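Local coordinates for protein transcription factor tau subunit sfc1 (Schizosaccharomyces pombe, PDB 4BJJ) that helps activate tRNA and 5S RNA genes within the boxA-binding tauA domain of TFIIIC and is represented here by its sfc7-interacting domain, at residues V68-V80 with V92-D106. The protein carries 3 engineered substitutions. Residues are numbered along the deposited sequence; the frame is centred on the assembly and turned at random.
Sequences VQARVQSRNDLLV and VSRIRQVFLFRDMAD
Val92 pairs with Val80 and lays its CG1 beside Leu78 CB, continuing the antiparallel hairpin ladder, where strands 78-80 and 92-100 run at 147°. Ser93 makes the bonded pair with Leu79: Leu79 N reaches Ser93 O at 2.7 Å and Ser93 N returns a bond to Leu79 O. Ile95 closes this ladder through its N and Asp77 O, and its CD1 touches Asp77 CB. Between Asp77 and Gln73 the register slips by one, and a water bridges the break, accepting from Arg75 N and donating to Asp77 OD2 and Ile95 O.

Gln97 OE1 meets Val72 CG1 before Val98 resumes the pairing, its N 2.7 Å from Gln73 O. Val98 CG2 also packs on Asp77 OD2, the oxygen that Arg75 grips side-on: Arg75 NE lies 2.9 Å from Asp77 OD2, on the syn lone pair, and NH2 bonds it from above the carboxylate plane. The bend at chi3 (-67°) turns the guanidinium toward Val98 CG1 and Leu100 CD2, and NH2 also forms a salt bridge with Glu17 of strand 12-18. Were Arg75 an alanine, Asp77 and Glu17 would probably lose the cation they share, with a gap likely beside Val98 and Leu100. The side chains of Phe99 and Val72 point the same way, side by side, Val72 CG2 by Phe99 CD2, and Leu100 N bonds Arg71 O at 2.8 Å. Beyond the strand, Phe101 takes Ala70 CB over one ring face in a CH-pi contact, 3.7 Å from the centroid, and Met104 meets Val68 tip to tip, SD to CG1 at 3.9 Å.

Strand 88-100 thus pairs antiparallel with both 68-73 and its hairpin partner 78-83, which carries the sheet on into another protein's chain, forming an intermolecular beta sheet, consistent with the Tau95 triple barrel domain.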
# COMPACT_ATOMS: atom_id res chain seq x y z
N VAL A 68 -8.44 15.99 10.31
CA VAL A 68 -7.56 15.09 11.04
C VAL A 68 -6.22 14.97 10.32
O VAL A 68 -6.18 14.85 9.10
CB VAL A 68 -8.24 13.67 11.17
CG1 VAL A 68 -7.25 12.59 11.47
CG2 VAL A 68 -9.30 13.71 12.23
N GLN A 69 -5.14 14.96 11.09
CA GLN A 69 -3.80 14.72 10.56
C GLN A 69 -3.47 13.23 10.54
O GLN A 69 -3.79 12.51 11.49
CB GLN A 69 -2.78 15.44 11.43
CG GLN A 69 -2.99 16.95 11.51
CD GLN A 69 -2.19 17.74 10.50
OE1 GLN A 69 -1.45 17.18 9.69
NE2 GLN A 69 -2.32 19.05 10.54
N ALA A 70 -2.84 12.76 9.47
CA ALA A 70 -2.39 11.38 9.39
C ALA A 70 -1.28 11.10 10.35
O ALA A 70 -0.44 11.95 10.60
CB ALA A 70 -1.89 11.06 8.00
N ARG A 71 -1.25 9.87 10.84
CA ARG A 71 -0.08 9.30 11.44
C ARG A 71 0.78 8.78 10.30
O ARG A 71 0.32 8.06 9.44
CB ARG A 71 -0.46 8.17 12.40
CG ARG A 71 -1.18 8.66 13.65
CD ARG A 71 -1.00 7.69 14.79
NE ARG A 71 0.25 7.92 15.51
CZ ARG A 71 0.77 7.08 16.40
NH1 ARG A 71 0.15 5.93 16.67
NH2 ARG A 71 1.91 7.37 17.01
N VAL A 72 2.05 9.18 10.30
CA VAL A 72 2.96 8.83 9.24
C VAL A 72 3.94 7.78 9.75
O VAL A 72 4.51 7.93 10.83
CB VAL A 72 3.74 10.04 8.78
CG1 VAL A 72 4.64 9.69 7.60
CG2 VAL A 72 2.79 11.14 8.44
N GLN A 73 4.12 6.71 8.99
CA GLN A 73 5.03 5.68 9.41
C GLN A 73 5.60 4.92 8.22
O GLN A 73 5.07 4.99 7.12
CB GLN A 73 4.31 4.73 10.36
CG GLN A 73 5.21 3.75 11.04
CD GLN A 73 6.31 4.44 11.79
OE1 GLN A 73 7.31 4.88 11.22
NE2 GLN A 73 6.13 4.56 13.08
N SER A 74 6.71 4.23 8.43
CA SER A 74 7.19 3.29 7.43
C SER A 74 6.99 1.88 7.96
O SER A 74 7.08 1.64 9.16
CB SER A 74 8.66 3.52 7.09
OG SER A 74 9.48 3.22 8.19
N ARG A 75 6.70 0.97 7.04
CA ARG A 75 6.64 -0.46 7.32
C ARG A 75 7.53 -1.05 6.27
O ARG A 75 8.50 -0.42 5.89
CB ARG A 75 5.20 -0.98 7.24
CG ARG A 75 4.30 -0.26 8.24
CD ARG A 75 2.91 -0.81 8.33
NE ARG A 75 2.16 -0.60 7.11
CZ ARG A 75 0.86 -0.33 7.07
NH1 ARG A 75 0.15 -0.21 8.19
NH2 ARG A 75 0.28 -0.14 5.90
N ASN A 76 7.21 -2.25 5.81
CA ASN A 76 7.96 -2.87 4.74
C ASN A 76 7.01 -3.32 3.65
O ASN A 76 7.19 -4.38 3.05
CB ASN A 76 8.77 -4.04 5.29
CG ASN A 76 7.95 -5.00 6.13
OD1 ASN A 76 6.75 -4.82 6.35
ND2 ASN A 76 8.60 -6.05 6.58
N ASP A 77 6.01 -2.50 3.38
CA ASP A 77 5.00 -2.87 2.41
C ASP A 77 5.59 -2.84 1.01
O ASP A 77 6.52 -2.08 0.70
CB ASP A 77 3.81 -1.92 2.48
CG ASP A 77 3.29 -1.71 3.90
OD1 ASP A 77 3.05 -2.72 4.59
OD2 ASP A 77 3.13 -0.54 4.33
N LEU A 78 5.02 -3.67 0.15
CA LEU A 78 5.45 -3.74 -1.22
C LEU A 78 4.28 -3.51 -2.12
O LEU A 78 3.14 -3.78 -1.75
CB LEU A 78 6.08 -5.11 -1.54
CG LEU A 78 7.26 -5.51 -0.64
CD1 LEU A 78 7.64 -6.95 -0.94
CD2 LEU A 78 8.45 -4.62 -0.88
N LEU A 79 4.56 -2.98 -3.29
CA LEU A 79 3.56 -2.80 -4.30
C LEU A 79 3.87 -3.79 -5.43
O LEU A 79 4.96 -3.77 -5.99
CB LEU A 79 3.58 -1.38 -4.83
CG LEU A 79 2.52 -1.15 -5.90
CD1 LEU A 79 1.10 -1.21 -5.31
CD2 LEU A 79 2.78 0.15 -6.58
N VAL A 80 2.91 -4.64 -5.74
CA VAL A 80 3.15 -5.76 -6.64
C VAL A 80 2.27 -5.62 -7.86
O VAL A 80 1.04 -5.61 -7.76
CB VAL A 80 2.88 -7.09 -5.94
CG1 VAL A 80 3.12 -8.25 -6.89
CG2 VAL A 80 3.78 -7.23 -4.72
N VAL A 92 7.84 -5.48 -8.71
CA VAL A 92 7.70 -5.29 -7.27
C VAL A 92 8.44 -4.03 -6.85
O VAL A 92 9.59 -3.85 -7.19
CB VAL A 92 8.24 -6.48 -6.46
CG1 VAL A 92 7.95 -6.28 -4.97
CG2 VAL A 92 7.65 -7.80 -6.95
N SER A 93 7.78 -3.17 -6.07
CA SER A 93 8.35 -1.90 -5.61
C SER A 93 8.09 -1.68 -4.12
O SER A 93 7.11 -2.15 -3.58
CB SER A 93 7.75 -0.73 -6.38
OG SER A 93 7.82 -0.95 -7.77
N ARG A 94 8.98 -0.95 -3.46
CA ARG A 94 8.80 -0.66 -2.05
C ARG A 94 7.90 0.57 -1.83
O ARG A 94 7.98 1.55 -2.54
CB ARG A 94 10.14 -0.47 -1.37
CG ARG A 94 11.03 -1.67 -1.46
CD ARG A 94 12.32 -1.47 -0.70
NE ARG A 94 12.11 -1.15 0.71
CZ ARG A 94 13.06 -0.75 1.56
NH1 ARG A 94 14.30 -0.61 1.13
NH2 ARG A 94 12.77 -0.50 2.84
N ILE A 95 7.01 0.44 -0.86
CA ILE A 95 6.23 1.53 -0.34
C ILE A 95 7.06 2.01 0.88
O ILE A 95 7.14 1.33 1.90
CB ILE A 95 4.83 1.03 0.06
CG1 ILE A 95 4.08 0.52 -1.17
CG2 ILE A 95 4.01 2.12 0.73
CD1 ILE A 95 2.80 -0.27 -0.84
N ARG A 96 7.69 3.18 0.76
CA ARG A 96 8.64 3.64 1.78
C ARG A 96 7.97 4.37 2.93
O ARG A 96 8.49 4.37 4.03
CB ARG A 96 9.73 4.52 1.18
CG ARG A 96 10.67 3.83 0.20
CD ARG A 96 11.26 2.55 0.70
NE ARG A 96 12.08 2.67 1.90
CZ ARG A 96 13.38 2.96 1.90
NH1 ARG A 96 14.03 3.19 0.78
NH2 ARG A 96 14.04 3.05 3.04
N GLN A 97 6.82 4.99 2.67
CA GLN A 97 6.06 5.66 3.72
C GLN A 97 4.55 5.51 3.57
O GLN A 97 4.01 5.40 2.48
CB GLN A 97 6.42 7.15 3.85
CG GLN A 97 6.89 7.45 5.28
CD GLN A 97 7.38 8.86 5.50
OE1 GLN A 97 6.74 9.82 5.09
NE2 GLN A 97 8.49 8.99 6.19
N VAL A 98 3.87 5.53 4.71
CA VAL A 98 2.44 5.35 4.76
C VAL A 98 1.81 6.48 5.54
O VAL A 98 2.27 6.80 6.63
CB VAL A 98 2.06 4.02 5.44
CG1 VAL A 98 0.63 3.70 5.18
CG2 VAL A 98 2.90 2.91 4.89
N PHE A 99 0.76 7.07 4.99
CA PHE A 99 -0.11 7.98 5.74
C PHE A 99 -1.34 7.18 6.19
O PHE A 99 -2.15 6.72 5.37
CB PHE A 99 -0.51 9.16 4.86
CG PHE A 99 0.65 10.00 4.39
CD1 PHE A 99 1.41 9.61 3.30
CD2 PHE A 99 0.98 11.20 5.05
CE1 PHE A 99 2.47 10.38 2.86
CE2 PHE A 99 2.04 11.98 4.62
CZ PHE A 99 2.78 11.58 3.51
N LEU A 100 -1.44 7.00 7.50
CA LEU A 100 -2.45 6.15 8.11
C LEU A 100 -3.62 6.97 8.60
O LEU A 100 -3.53 7.69 9.59
CB LEU A 100 -1.84 5.39 9.29
CG LEU A 100 -0.63 4.50 8.96
CD1 LEU A 100 0.25 4.32 10.18
CD2 LEU A 100 -1.02 3.15 8.45
N PHE A 101 -4.72 6.86 7.88
CA PHE A 101 -5.97 7.46 8.30
C PHE A 101 -6.94 6.40 8.82
O PHE A 101 -7.68 6.67 9.74
CB PHE A 101 -6.60 8.26 7.16
CG PHE A 101 -5.93 9.54 6.90
CD1 PHE A 101 -5.98 10.56 7.82
CD2 PHE A 101 -5.26 9.74 5.72
CE1 PHE A 101 -5.36 11.76 7.58
CE2 PHE A 101 -4.64 10.94 5.47
CZ PHE A 101 -4.70 11.96 6.40
N ARG A 102 -6.94 5.20 8.23
CA ARG A 102 -7.78 4.11 8.77
C ARG A 102 -7.29 3.70 10.13
O ARG A 102 -6.10 3.82 10.42
CB ARG A 102 -7.77 2.89 7.86
CG ARG A 102 -8.13 3.22 6.45
CD ARG A 102 -8.51 2.01 5.67
NE ARG A 102 -7.35 1.33 5.13
CZ ARG A 102 -6.86 1.51 3.90
NH1 ARG A 102 -7.40 2.39 3.07
NH2 ARG A 102 -5.82 0.79 3.52
N ASP A 103 -8.21 3.26 10.97
CA ASP A 103 -7.87 2.68 12.27
C ASP A 103 -7.54 3.71 13.36
O ASP A 103 -7.26 3.35 14.51
CB ASP A 103 -6.75 1.64 12.14
CG ASP A 103 -6.59 0.81 13.40
OD1 ASP A 103 -7.53 0.04 13.73
OD2 ASP A 103 -5.54 0.93 14.05
N MET A 104 -7.56 4.99 13.01
CA MET A 104 -7.58 6.01 14.04
C MET A 104 -8.98 5.93 14.63
O MET A 104 -9.89 5.41 13.99
CB MET A 104 -7.29 7.39 13.46
CG MET A 104 -6.09 7.43 12.53
SD MET A 104 -5.68 9.10 12.00
CE MET A 104 -5.00 9.76 13.52
N ALA A 105 -9.15 6.43 15.86
CA ALA A 105 -10.41 6.29 16.58
C ALA A 105 -11.62 6.82 15.80
O ALA A 105 -12.72 6.31 15.96
CB ALA A 105 -10.32 6.96 17.95
N ASP A 106 -11.39 7.83 14.94
CA ASP A 106 -12.48 8.52 14.24
C ASP A 106 -13.24 7.66 13.22
O ASP A 106 -14.47 7.77 13.09
CB ASP A 106 -11.95 9.77 13.52
CG ASP A 106 -11.11 10.65 14.42
OD1 ASP A 106 -10.22 10.10 15.10
OD2 ASP A 106 -11.34 11.87 14.45
O HOH W 1 9.95 0.07 3.71
O HOH W 2 5.89 0.73 4.36
O HOH W 3 8.95 -1.33 1.73
O HOH W 4 5.54 -2.55 -8.51